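Local coordinates for putative NAD(P)H-flavin oxidoreductase (Streptococcus pyogenes serotype M1, PDB 2HAY), which probably acts as an FMN-dependent oxidoreductase of the nitroreductase family, using NADH or NADPH to reduce flavin, quinone or nitro-type substrates, at residues Glu124-Lys128 and Glu129-Met133; Ala139-Asp142 and Trp143-Gln147; Met155-Thr158 and Ala159-Gly163; Pro168-Gly171 and Phe172-Lys176. All coordinates share one frame; numbering follows the deposited sequence.

Contact 1: Glu124-Lys128 and Glu129-Met133; sequences ESFQK and EDMDM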
loop_
_atom_site.group_PDB
_atom_site.type_symbol
_atom_site.label_atom_id
_atom_site.label_comp_id
_atom_site.label_asym_id
_atom_site.label_seq_id
_atom_site.Cartn_x
_atom_site.Cartn_y
_atom_site.Cartn_z
ATOM N N GLU B 124 20.301 10.162 1.656
ATOM C CA GLU B 124 20.247 11.609 1.849
ATOM C C GLU B 124 19.684 12.337 0.620
ATOM O O GLU B 124 18.738 13.105 0.735
ATOM C CB GLU B 124 21.621 12.193 2.236
ATOM C CG GLU B 124 21.568 13.721 2.431
ATOM C CD GLU B 124 22.848 14.322 2.974
ATOM O OE1 GLU B 124 23.791 13.552 3.272
ATOM O OE2 GLU B 124 22.920 15.576 3.103
ATOM N N SER B 125 20.276 12.107 -0.554
ATOM C CA SER B 125 19.775 12.766 -1.761
ATOM C C SER B 125 18.380 12.283 -2.097
ATOM O O SER B 125 17.575 13.055 -2.607
ATOM C CB SER B 125 20.716 12.610 -2.964
ATOM O OG SER B 125 20.906 11.247 -3.284
ATOM N N PHE B 126 18.104 11.016 -1.798
ATOM C CA PHE B 126 16.771 10.448 -1.975
ATOM C C PHE B 126 15.718 11.235 -1.177
ATOM O O PHE B 126 14.669 11.586 -1.715
ATOM C CB PHE B 126 16.749 8.968 -1.585
ATOM C CG PHE B 126 15.365 8.352 -1.569
ATOM C CD1 PHE B 126 14.797 7.898 -0.372
ATOM C CD2 PHE B 126 14.633 8.204 -2.763
ATOM C CE1 PHE B 126 13.508 7.303 -0.367
ATOM C CE2 PHE B 126 13.359 7.629 -2.776
ATOM C CZ PHE B 126 12.789 7.174 -1.593
ATOM N N GLN B 127 15.993 11.524 0.093
ATOM C CA GLN B 127 15.036 12.282 0.919
ATOM C C GLN B 127 15.021 13.786 0.650
ATOM O O GLN B 127 13.989 14.425 0.788
ATOM C CB GLN B 127 15.276 12.021 2.406
ATOM C CG GLN B 127 14.973 10.565 2.838
ATOM C CD GLN B 127 14.868 10.420 4.346
ATOM O OE1 GLN B 127 15.324 11.286 5.091
ATOM N NE2 GLN B 127 14.262 9.333 4.800
ATOM N N LYS B 128 16.159 14.355 0.275
ATOM C CA LYS B 128 16.253 15.792 0.052
ATOM C C LYS B 128 15.812 16.188 -1.359
ATOM O O LYS B 128 15.133 17.200 -1.531
ATOM C CB LYS B 128 17.678 16.302 0.295
ATOM C CG LYS B 128 18.131 16.266 1.731
ATOM C CD LYS B 128 19.439 17.025 1.940
ATOM C CE LYS B 128 19.636 17.259 3.444
ATOM N NZ LYS B 128 21.059 17.487 3.792
ATOM N N GLU B 129 16.159 15.364 -2.347
ATOM C CA GLU B 129 15.988 15.736 -3.752
ATOM C C GLU B 129 14.930 14.920 -4.512
ATOM O O GLU B 129 14.066 15.502 -5.161
ATOM C CB GLU B 129 17.349 15.744 -4.461
ATOM C CG GLU B 129 18.301 16.815 -3.878
ATOM C CD GLU B 129 19.724 16.319 -3.689
ATOM O OE1 GLU B 129 20.309 15.834 -4.690
ATOM O OE2 GLU B 129 20.248 16.423 -2.541
ATOM N N ASP B 130 14.979 13.591 -4.405
ATOM C CA ASP B 130 14.013 12.693 -5.088
ATOM C C ASP B 130 12.598 12.821 -4.550
ATOM O O ASP B 130 11.667 12.969 -5.321
ATOM C CB ASP B 130 14.462 11.231 -5.043
ATOM C CG ASP B 130 15.802 11.028 -5.695
ATOM O OD1 ASP B 130 16.179 11.878 -6.496
ATOM O OD2 ASP B 130 16.491 10.036 -5.407
HETATM N N MSE B 131 12.461 12.801 -3.223
HETATM C CA MSE B 131 11.144 12.815 -2.558
HETATM C C MSE B 131 10.830 14.123 -1.824
HETATM O O MSE B 131 9.700 14.317 -1.374
HETATM C CB MSE B 131 11.028 11.645 -1.576
HETATM C CG MSE B 131 10.996 10.263 -2.239
HETATM SE SE MSE B 131 9.524 9.152 -1.571
HETATM C CE MSE B 131 8.219 10.311 -2.396
ATOM N N ASP B 132 11.830 15.004 -1.699
ATOM C CA ASP B 132 11.655 16.329 -1.077
ATOM C C ASP B 132 10.977 16.249 0.306
ATOM O O ASP B 132 9.896 16.807 0.517
ATOM C CB ASP B 132 10.878 17.254 -2.039
ATOM C CG ASP B 132 10.832 18.714 -1.569
ATOM O OD1 ASP B 132 11.807 19.194 -0.947
ATOM O OD2 ASP B 132 9.809 19.381 -1.844
HETATM N N MSE B 133 11.603 15.534 1.248
HETATM C CA MSE B 133 10.971 15.264 2.535
HETATM C C MSE B 133 11.937 15.211 3.740
HETATM O O MSE B 133 11.493 15.124 4.856
HETATM C CB MSE B 133 10.143 13.963 2.461
HETATM C CG MSE B 133 10.989 12.731 2.150
HETATM SE SE MSE B 133 9.950 11.072 2.166
HETATM C CE MSE B 133 11.389 9.828 2.035
HETATM O O HOH W 1 19.224 10.714 -5.390
#
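The ring of F126 lies against the side chains of D130, M131 and M133 at the end of helix 116-130. M131, a selenomethionine, runs alongside it in the same direction, with CG 3.6 Å from F126 CE2; its SE stands 4.8 Å from the F126 ring centroid, well off the normal, an oblique Met-aromatic contact. D130 takes the edge: its OD2 is near the ring plane, 3.7 Å from F126 CD2. The same OD2 accepts from a water that also meets S125 OG, and from W73 of the second subunit. F126 points its ring along the chain toward these partners because CG is anti to the backbone N (chi1 172°).

E129 joins the contact through its backbone, E129 N donating to S125 O at 2.7 Å; its side chain is modelled in two conformers, and its place beside S125 is doubtful. D130 N reaches that same S125 O at 3.2 Å, so one carbonyl takes two amides. M131 N then bonds F126 O, five residues back.

M133, also selenomethionine, returns to the helix: its N meets Q127 O at 2.7 Å and 174°, while its CE packs 3.7 Å from Q127 CG. D132, with positive phi, is where the chain leaves the helix. The arrangement is a helix C-terminus that widens through a pi-type turn before the chain leaves, here at the subunit interface.

Contact 2: Ala139-Asp142 and Trp143-Gln147; sequences ALFD and WTAKQ. With FMN (flavin mononucleotide), chain F.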
loop_
_atom_site.group_PDB
_atom_site.type_symbol
_atom_site.label_atom_id
_atom_site.label_comp_id
_atom_site.label_asym_id
_atom_site.label_seq_id
_atom_site.Cartn_x
_atom_site.Cartn_y
_atom_site.Cartn_z
ATOM N N ALA B 139 5.694 14.676 6.040
ATOM C CA ALA B 139 5.986 13.947 4.799
ATOM C C ALA B 139 6.730 12.636 5.091
ATOM O O ALA B 139 6.480 11.620 4.479
ATOM C CB ALA B 139 6.781 14.827 3.787
ATOM N N LEU B 140 7.643 12.677 6.043
ATOM C CA LEU B 140 8.440 11.510 6.400
ATOM C C LEU B 140 7.572 10.434 7.012
ATOM O O LEU B 140 7.762 9.244 6.760
ATOM C CB LEU B 140 9.476 11.948 7.422
ATOM C CG LEU B 140 10.986 11.991 7.145
ATOM C CD1 LEU B 140 11.386 11.830 5.717
ATOM C CD2 LEU B 140 11.640 13.156 7.814
ATOM N N PHE B 141 6.632 10.862 7.848
ATOM C CA PHE B 141 5.680 9.956 8.450
ATOM C C PHE B 141 4.792 9.359 7.384
ATOM O O PHE B 141 4.520 8.141 7.398
ATOM C CB PHE B 141 4.823 10.640 9.543
ATOM C CG PHE B 141 3.749 9.739 10.064
ATOM C CD1 PHE B 141 4.076 8.685 10.938
ATOM C CD2 PHE B 141 2.435 9.860 9.599
ATOM C CE1 PHE B 141 3.133 7.801 11.361
ATOM C CE2 PHE B 141 1.446 8.959 10.037
ATOM C CZ PHE B 141 1.800 7.931 10.933
ATOM N N ASP B 142 4.302 10.209 6.474
ATOM C CA ASP B 142 3.406 9.747 5.413
ATOM C C ASP B 142 4.156 8.762 4.511
ATOM O O ASP B 142 3.576 7.793 4.026
ATOM C CB ASP B 142 2.802 10.929 4.648
ATOM C CG ASP B 142 1.568 11.515 5.346
ATOM O OD1 ASP B 142 0.891 10.795 6.109
ATOM O OD2 ASP B 142 1.232 12.692 5.113
ATOM N N TRP B 143 5.468 8.954 4.365
ATOM C CA TRP B 143 6.277 7.995 3.650
ATOM C C TRP B 143 6.368 6.613 4.300
ATOM O O TRP B 143 6.194 5.590 3.614
ATOM C CB TRP B 143 7.660 8.574 3.404
ATOM C CG TRP B 143 8.627 7.629 2.792
ATOM C CD1 TRP B 143 8.568 7.077 1.535
ATOM C CD2 TRP B 143 9.826 7.123 3.400
ATOM N NE1 TRP B 143 9.671 6.283 1.313
ATOM C CE2 TRP B 143 10.459 6.285 2.438
ATOM C CE3 TRP B 143 10.438 7.314 4.650
ATOM C CZ2 TRP B 143 11.676 5.612 2.697
ATOM C CZ3 TRP B 143 11.649 6.652 4.908
ATOM C CH2 TRP B 143 12.253 5.805 3.927
ATOM N N THR B 144 6.633 6.544 5.603
ATOM C CA THR B 144 6.567 5.237 6.261
ATOM C C THR B 144 5.153 4.663 6.296
ATOM O O THR B 144 4.964 3.427 6.154
ATOM C CB THR B 144 7.185 5.241 7.685
ATOM O OG1 THR B 144 6.494 6.209 8.486
ATOM C CG2 THR B 144 8.649 5.625 7.607
ATOM N N ALA B 145 4.162 5.546 6.502
ATOM C CA ALA B 145 2.758 5.134 6.458
ATOM C C ALA B 145 2.419 4.488 5.099
ATOM O O ALA B 145 1.712 3.454 5.062
ATOM C CB ALA B 145 1.816 6.288 6.799
ATOM N N LYS B 146 2.963 5.029 3.998
ATOM C CA LYS B 146 2.759 4.421 2.661
ATOM C C LYS B 146 3.196 2.979 2.627
ATOM O O LYS B 146 2.494 2.137 2.040
ATOM C CB LYS B 146 3.506 5.155 1.563
ATOM C CG LYS B 146 2.927 6.506 1.181
ATOM C CD LYS B 146 3.821 7.235 0.213
ATOM C CE LYS B 146 3.283 8.623 -0.034
ATOM N NZ LYS B 146 4.178 9.404 -0.943
ATOM N N GLN B 147 4.361 2.681 3.222
ATOM C CA GLN B 147 4.854 1.291 3.226
ATOM C C GLN B 147 3.845 0.318 3.857
ATOM O O GLN B 147 3.675 -0.821 3.395
ATOM C CB GLN B 147 6.235 1.153 3.901
ATOM C CG GLN B 147 7.300 2.227 3.509
ATOM C CD GLN B 147 7.438 2.423 2.027
ATOM O OE1 GLN B 147 7.734 1.487 1.284
ATOM N NE2 GLN B 147 7.227 3.657 1.582
HETATM N N1 FMN F . 14.557 -1.894 -4.825
HETATM C C2 FMN F . 15.364 -1.250 -5.760
HETATM O O2 FMN F . 16.349 -1.813 -6.262
HETATM N N3 FMN F . 15.092 0.050 -6.145
HETATM C C4 FMN F . 14.030 0.770 -5.619
HETATM O O4 FMN F . 14.130 2.004 -5.549
HETATM C C4A FMN F . 13.198 0.129 -4.683
HETATM N N5 FMN F . 12.116 0.842 -4.131
HETATM C C5A FMN F . 11.239 0.240 -3.225
HETATM C C6 FMN F . 10.147 0.950 -2.740
HETATM C C7 FMN F . 9.261 0.379 -1.829
HETATM C C7M FMN F . 7.841 0.909 -1.827
HETATM C C8 FMN F . 9.500 -0.944 -1.404
HETATM C C8M FMN F . 8.329 -1.763 -0.959
HETATM C C9 FMN F . 10.609 -1.656 -1.887
HETATM C C9A FMN F . 11.481 -1.081 -2.815
HETATM N N10 FMN F . 12.581 -1.800 -3.347
HETATM C C10 FMN F . 13.452 -1.209 -4.286
HETATM C "C1'" FMN F . 12.946 -3.118 -2.724
HETATM C "C2'" FMN F . 13.476 -3.002 -1.284
HETATM O "O2'" FMN F . 14.829 -2.569 -1.261
HETATM C "C3'" FMN F . 13.327 -4.385 -0.644
HETATM O "O3'" FMN F . 11.944 -4.622 -0.551
HETATM C "C4'" FMN F . 13.973 -4.604 0.734
HETATM O "O4'" FMN F . 15.388 -4.589 0.656
HETATM C "C5'" FMN F . 13.464 -5.925 1.343
HETATM O "O5'" FMN F . 13.965 -7.082 0.670
HETATM P P FMN F . 13.092 -8.107 -0.241
HETATM O O1P FMN F . 13.944 -8.529 -1.406
HETATM O O2P FMN F . 11.804 -7.520 -0.748
HETATM O O3P FMN F . 12.758 -9.315 0.555
#
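D142 and K146 sit one turn apart on a helix, yet their charged ends look across the dimer: D142 OD1 is salt-bridged to K146 of the second subunit, and K146 NZ to D142 of the second subunit. This is the long helix 137-162, an element of the nitroreductase dimer core. Within the chain the two residues meet through the backbone, K146 N donating to D142 O at 2.8 Å. The aliphatic K146 CG also lies 3.2 Å from D142 O.

On another side the methyl of A145 rests over one face of the F141 ring, A145 CB 4.2 Å from F141 CE2. A145 N donates to F141 O at 2.8 Å. T144 OG1 also lies 3.0 Å from F141 O; with chi1 at 58° it sits between the backbone N and carbonyl carbon, and E91 O competes for its single proton.

W143 turns its indole edge to L140 O, 3.9 Å from W143 CE3, while NE1 reaches E170 of the second subunit. One turn further, Q147 folds back at chi2 (-49°), and its NE2 donates to W143 O almost straight, at 168° and in the plane of its own amide. That bond, with others from Q147 to S48 and to E170 of the second subunit, fixes the rotation of the amide, which places Q147 OE1 3.2 Å from methyl C7M of the FMN bound mainly by the second subunit.

Contact 3: Met155-Thr158 and Ala159-Gly163; sequences MMMT and AALLG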
loop_
_atom_site.group_PDB
_atom_site.type_symbol
_atom_site.label_atom_id
_atom_site.label_comp_id
_atom_site.label_asym_id
_atom_site.label_seq_id
_atom_site.Cartn_x
_atom_site.Cartn_y
_atom_site.Cartn_z
HETATM N N MSE B 155 -1.887 -8.498 3.557
HETATM C CA MSE B 155 -2.781 -9.086 4.561
HETATM C C MSE B 155 -4.165 -9.421 4.007
HETATM O O MSE B 155 -4.670 -10.509 4.234
HETATM C CB MSE B 155 -2.897 -8.175 5.784
HETATM C CG MSE B 155 -1.659 -8.250 6.646
HETATM SE SE MSE B 155 -1.948 -7.503 8.408
HETATM C CE MSE B 155 -1.937 -5.631 7.968
HETATM N N MSE B 156 -4.764 -8.466 3.305
HETATM C CA MSE B 156 -6.094 -8.614 2.729
HETATM C C MSE B 156 -6.183 -9.676 1.645
HETATM O O MSE B 156 -7.198 -10.351 1.564
HETATM C CB MSE B 156 -6.597 -7.291 2.175
HETATM C CG MSE B 156 -6.965 -6.274 3.282
HETATM SE SE MSE B 156 -7.915 -4.775 2.496
HETATM C CE MSE B 156 -6.436 -4.055 1.484
HETATM N N MSE B 157 -5.141 -9.809 0.819
HETATM C CA MSE B 157 -5.080 -10.875 -0.194
HETATM C C MSE B 157 -4.938 -12.257 0.447
HETATM O O MSE B 157 -5.635 -13.212 0.063
HETATM C CB MSE B 157 -3.951 -10.641 -1.213
HETATM C CG MSE B 157 -3.877 -11.723 -2.304
HETATM SE SE MSE B 157 -5.538 -11.872 -3.335
HETATM C CE MSE B 157 -5.252 -10.284 -4.415
ATOM N N THR B 158 -4.030 -12.354 1.412
ATOM C CA THR B 158 -3.868 -13.558 2.221
ATOM C C THR B 158 -5.189 -13.938 2.904
ATOM O O THR B 158 -5.630 -15.053 2.748
ATOM C CB THR B 158 -2.731 -13.370 3.247
ATOM O OG1 THR B 158 -1.537 -13.030 2.535
ATOM C CG2 THR B 158 -2.482 -14.665 4.057
ATOM N N ALA B 159 -5.837 -12.996 3.609
ATOM C CA ALA B 159 -7.181 -13.227 4.143
ATOM C C ALA B 159 -8.170 -13.720 3.077
ATOM O O ALA B 159 -8.881 -14.675 3.302
ATOM C CB ALA B 159 -7.726 -11.960 4.849
ATOM N N ALA B 160 -8.189 -13.078 1.909
ATOM C CA ALA B 160 -9.141 -13.423 0.866
ATOM C C ALA B 160 -8.957 -14.869 0.379
ATOM O O ALA B 160 -9.929 -15.595 0.244
ATOM C CB ALA B 160 -9.040 -12.450 -0.292
ATOM N N LEU B 161 -7.702 -15.270 0.161
ATOM C CA LEU B 161 -7.328 -16.632 -0.237
ATOM C C LEU B 161 -7.719 -17.676 0.817
ATOM O O LEU B 161 -7.960 -18.846 0.502
ATOM C CB LEU B 161 -5.827 -16.707 -0.529
ATOM C CG LEU B 161 -5.378 -16.032 -1.815
ATOM C CD1 LEU B 161 -3.877 -15.677 -1.754
ATOM C CD2 LEU B 161 -5.676 -16.863 -3.084
ATOM N N LEU B 162 -7.816 -17.213 2.056
ATOM C CA LEU B 162 -8.212 -18.028 3.174
ATOM C C LEU B 162 -9.736 -18.022 3.396
ATOM O O LEU B 162 -10.248 -18.794 4.197
ATOM C CB LEU B 162 -7.471 -17.533 4.420
ATOM C CG LEU B 162 -5.980 -17.896 4.505
ATOM C CD1 LEU B 162 -5.408 -17.286 5.785
ATOM C CD2 LEU B 162 -5.755 -19.440 4.471
ATOM N N GLY B 163 -10.458 -17.172 2.674
ATOM C CA GLY B 163 -11.906 -17.025 2.884
ATOM C C GLY B 163 -12.266 -16.109 4.030
ATOM O O GLY B 163 -13.401 -16.083 4.472
#
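M157 and L161 stand one helical turn apart and cross obliquely. M157, a selenomethionine, has CG anti to the backbone N (chi1 -179°), which leans the chain toward the following turn; in the modelled conformer M157 CG is 4.0 Å from L161 CD1, and a second conformer makes this contact, and the tip beyond it, less certain. L161 folds the other way, over the carbonyl it is bonded to: its CD1 is 3.5 Å from M157 O, while its N donates to that O at 2.9 Å.

T158 and L162 repeat the relation more loosely, T158 CG2 lying 4.3 Å from L162 CD1. T158 OG1 turns back to N154 O, so its methyl is the branch that faces forward. Here the helix is ending: L162 N to T158 O is a weak bond, and G163, with positive phi, closes a Schellman motif, its N bonding A160 O at 2.9 Å.

Around this last stretch of helix 137-162, M157 and L161 pack on helix 6-18 and on their own counterparts in the second subunit. M155 and T158 lie on helix 32-43, and M156 and A159 touch strand 165-169.

Contact 4: Pro168-Gly171 and Phe172-Lys176; sequences PIEG and FHYDK. With FMN (flavin mononucleotide), chain I.
I169 and E170 meet F172 and Y174 where strand 165-169 gives out beside the flavin mononucleotide. P168 comes first, its pyrrolidine ring against the dimethylbenzene end of the flavin, with CB 3.8 Å from C8.

I169 CG2 faces flavin O4, while the carbonyl O of I169 lies near the plane of the F172 ring, 3.6 Å from F172 CE1 at the ring edge.

E170 N donates to flavin N5 at 3.1 Å, at the redox-active part of the isoalloxazine. The carbonyl O of E170 touches the edge of the Y174 ring, 3.3 Å from Y174 CE1, and Y174 OH rests by the E170 side chain while bonding A195 O. The extended E170 chain carries the carboxylate to Y149 and, across the interface, to S48 of the second subunit, besides the partners on helix 137-162 of that subunit, so several donors hold it.

G171 centres an inverse gamma turn, its N bonding flavin O4 at 2.9 Å; the turn closes with a weak bond from F172 N to E170 O at 3.0 Å. Beyond it the F172 and Y174 rings lie nearly parallel but offset, F172 CE2 3.4 Å above the centre of the Y174 ring. H173 then N-caps the next helix, accepting from K176 N at ND1, 3.2 Å away.

The segment thus joins strand 165-169, outermost of the sheet within this chain, to helix 174-183, with I169, F172 and Y174 packed on strand 192-201 and P168 against helix 137-162.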
loop_
_atom_site.group_PDB
_atom_site.type_symbol
_atom_site.label_atom_id
_atom_site.label_comp_id
_atom_site.label_asym_id
_atom_site.label_seq_id
_atom_site.Cartn_x
_atom_site.Cartn_y
_atom_site.Cartn_z
ATOM N N PRO B 168 -10.437 -2.414 5.227
ATOM C CA PRO B 168 -9.354 -1.477 5.518
ATOM C C PRO B 168 -9.994 -0.187 6.028
ATOM O O PRO B 168 -10.998 0.234 5.468
ATOM C CB PRO B 168 -8.660 -1.297 4.159
ATOM C CG PRO B 168 -9.702 -1.647 3.125
ATOM C CD PRO B 168 -10.866 -2.359 3.812
ATOM N N ILE B 169 -9.465 0.399 7.102
ATOM C CA ILE B 169 -10.131 1.516 7.767
ATOM C C ILE B 169 -9.217 2.762 7.932
ATOM O O ILE B 169 -8.112 2.656 8.472
ATOM C CB ILE B 169 -10.755 1.054 9.148
ATOM C CG1 ILE B 169 -11.770 -0.103 8.943
ATOM C CG2 ILE B 169 -11.451 2.201 9.838
ATOM C CD1 ILE B 169 -12.028 -0.982 10.185
ATOM N N GLU B 170 -9.690 3.909 7.435
ATOM C CA GLU B 170 -9.072 5.219 7.678
ATOM C C GLU B 170 -10.034 6.191 8.343
ATOM O O GLU B 170 -9.633 7.307 8.663
ATOM C CB GLU B 170 -8.619 5.875 6.356
ATOM C CG GLU B 170 -7.390 5.298 5.713
ATOM C CD GLU B 170 -7.003 6.030 4.442
ATOM O OE1 GLU B 170 -7.811 6.843 3.947
ATOM O OE2 GLU B 170 -5.887 5.799 3.922
ATOM N N GLY B 171 -11.294 5.775 8.528
ATOM C CA GLY B 171 -12.375 6.638 8.970
ATOM C C GLY B 171 -12.398 6.778 10.483
ATOM O O GLY B 171 -13.279 6.241 11.151
ATOM N N PHE B 172 -11.413 7.497 11.014
ATOM C CA PHE B 172 -11.322 7.775 12.443
ATOM C C PHE B 172 -10.460 9.008 12.648
ATOM O O PHE B 172 -9.722 9.406 11.732
ATOM C CB PHE B 172 -10.778 6.581 13.232
ATOM C CG PHE B 172 -9.411 6.133 12.816
ATOM C CD1 PHE B 172 -9.251 5.115 11.886
ATOM C CD2 PHE B 172 -8.284 6.711 13.354
ATOM C CE1 PHE B 172 -7.975 4.683 11.496
ATOM C CE2 PHE B 172 -7.009 6.282 12.970
ATOM C CZ PHE B 172 -6.869 5.280 12.036
ATOM N N HIS B 173 -10.591 9.632 13.830
ATOM C CA HIS B 173 -9.801 10.813 14.168
ATOM C C HIS B 173 -8.427 10.350 14.611
ATOM O O HIS B 173 -8.254 9.833 15.724
ATOM C CB HIS B 173 -10.482 11.612 15.300
ATOM C CG HIS B 173 -9.995 13.022 15.425
ATOM N ND1 HIS B 173 -8.770 13.340 15.968
ATOM C CD2 HIS B 173 -10.564 14.196 15.063
ATOM C CE1 HIS B 173 -8.612 14.652 15.958
ATOM N NE2 HIS B 173 -9.689 15.196 15.415
ATOM N N TYR B 174 -7.449 10.540 13.729
ATOM C CA TYR B 174 -6.091 10.038 13.962
ATOM C C TYR B 174 -5.494 10.565 15.269
ATOM O O TYR B 174 -5.033 9.784 16.089
ATOM C CB TYR B 174 -5.202 10.328 12.740
ATOM C CG TYR B 174 -5.351 9.288 11.653
ATOM C CD1 TYR B 174 -6.570 9.089 10.996
ATOM C CD2 TYR B 174 -4.284 8.472 11.303
ATOM C CE1 TYR B 174 -6.713 8.101 10.004
ATOM C CE2 TYR B 174 -4.414 7.501 10.310
ATOM C CZ TYR B 174 -5.626 7.323 9.676
ATOM O OH TYR B 174 -5.745 6.353 8.700
ATOM N N ASP B 175 -5.542 11.880 15.498
ATOM C CA ASP B 175 -4.967 12.451 16.715
ATOM C C ASP B 175 -5.589 11.842 17.981
ATOM O O ASP B 175 -4.870 11.419 18.903
ATOM C CB ASP B 175 -5.137 13.980 16.701
ATOM C CG ASP B 175 -4.687 14.652 17.994
ATOM O OD1 ASP B 175 -3.491 14.959 18.099
ATOM O OD2 ASP B 175 -5.552 14.914 18.869
ATOM N N LYS B 176 -6.921 11.809 18.022
ATOM C CA LYS B 176 -7.635 11.236 19.139
ATOM C C LYS B 176 -7.319 9.752 19.380
ATOM O O LYS B 176 -7.139 9.339 20.516
ATOM C CB LYS B 176 -9.143 11.445 18.970
ATOM C CG LYS B 176 -9.549 12.902 19.145
ATOM C CD LYS B 176 -11.054 13.106 18.982
ATOM C CE LYS B 176 -11.445 14.614 18.862
ATOM N NZ LYS B 176 -12.775 14.732 18.112
HETATM N N1 FMN I . -14.946 1.400 4.626
HETATM C C2 FMN I . -15.630 1.863 5.762
HETATM O O2 FMN I . -16.833 1.565 5.960
HETATM N N3 FMN I . -14.955 2.658 6.696
HETATM C C4 FMN I . -13.626 3.037 6.517
HETATM O O4 FMN I . -13.069 3.867 7.247
HETATM C C4A FMN I . -12.939 2.595 5.385
HETATM N N5 FMN I . -11.608 2.979 5.224
HETATM C C5A FMN I . -10.881 2.549 4.117
HETATM C C6 FMN I . -9.543 2.929 3.990
HETATM C C7 FMN I . -8.804 2.509 2.891
HETATM C C7M FMN I . -7.316 2.726 2.911
HETATM C C8 FMN I . -9.405 1.697 1.905
HETATM C C8M FMN I . -8.543 0.910 0.969
HETATM C C9 FMN I . -10.753 1.316 2.035
HETATM C C9A FMN I . -11.503 1.738 3.153
HETATM N N10 FMN I . -12.857 1.355 3.331
HETATM C C10 FMN I . -13.590 1.775 4.442
HETATM C "C1'" FMN I . -13.536 0.476 2.349
HETATM C "C2'" FMN I . -13.894 1.260 1.077
HETATM O "O2'" FMN I . -15.130 1.944 1.224
HETATM C "C3'" FMN I . -13.984 0.280 -0.100
HETATM O "O3'" FMN I . -12.764 -0.409 -0.248
HETATM C "C4'" FMN I . -14.359 0.910 -1.436
HETATM O "O4'" FMN I . -15.594 1.586 -1.264
HETATM C "C5'" FMN I . -14.439 -0.165 -2.539
HETATM O "O5'" FMN I . -15.398 -1.200 -2.273
HETATM P P FMN I . -15.002 -2.751 -2.046
HETATM O O1P FMN I . -16.139 -3.443 -1.349
HETATM O O2P FMN I . -13.723 -2.852 -1.258
HETATM O O3P FMN I . -14.733 -3.482 -3.309
#

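The four contacts follow one another along the chain. Contact 1 ends helix 116-130; contacts 2 and 3 share helix 137-162, their centres 24 Å apart and on opposite sides of the chain's centre; contact 4 leads from strand 165-169 to helix 174-183. Contact 1 touches contact 2, where M133 packs on W143, and contact 3 touches contact 4, M156 SE against P168 CG. Contacts 1 and 3 are the most distant, with centres 35 Å apart. All four reach the second subunit, and contacts 2 and 4 face flavins at two different sites, so each cofactor pocket is built from both chains of the dimer.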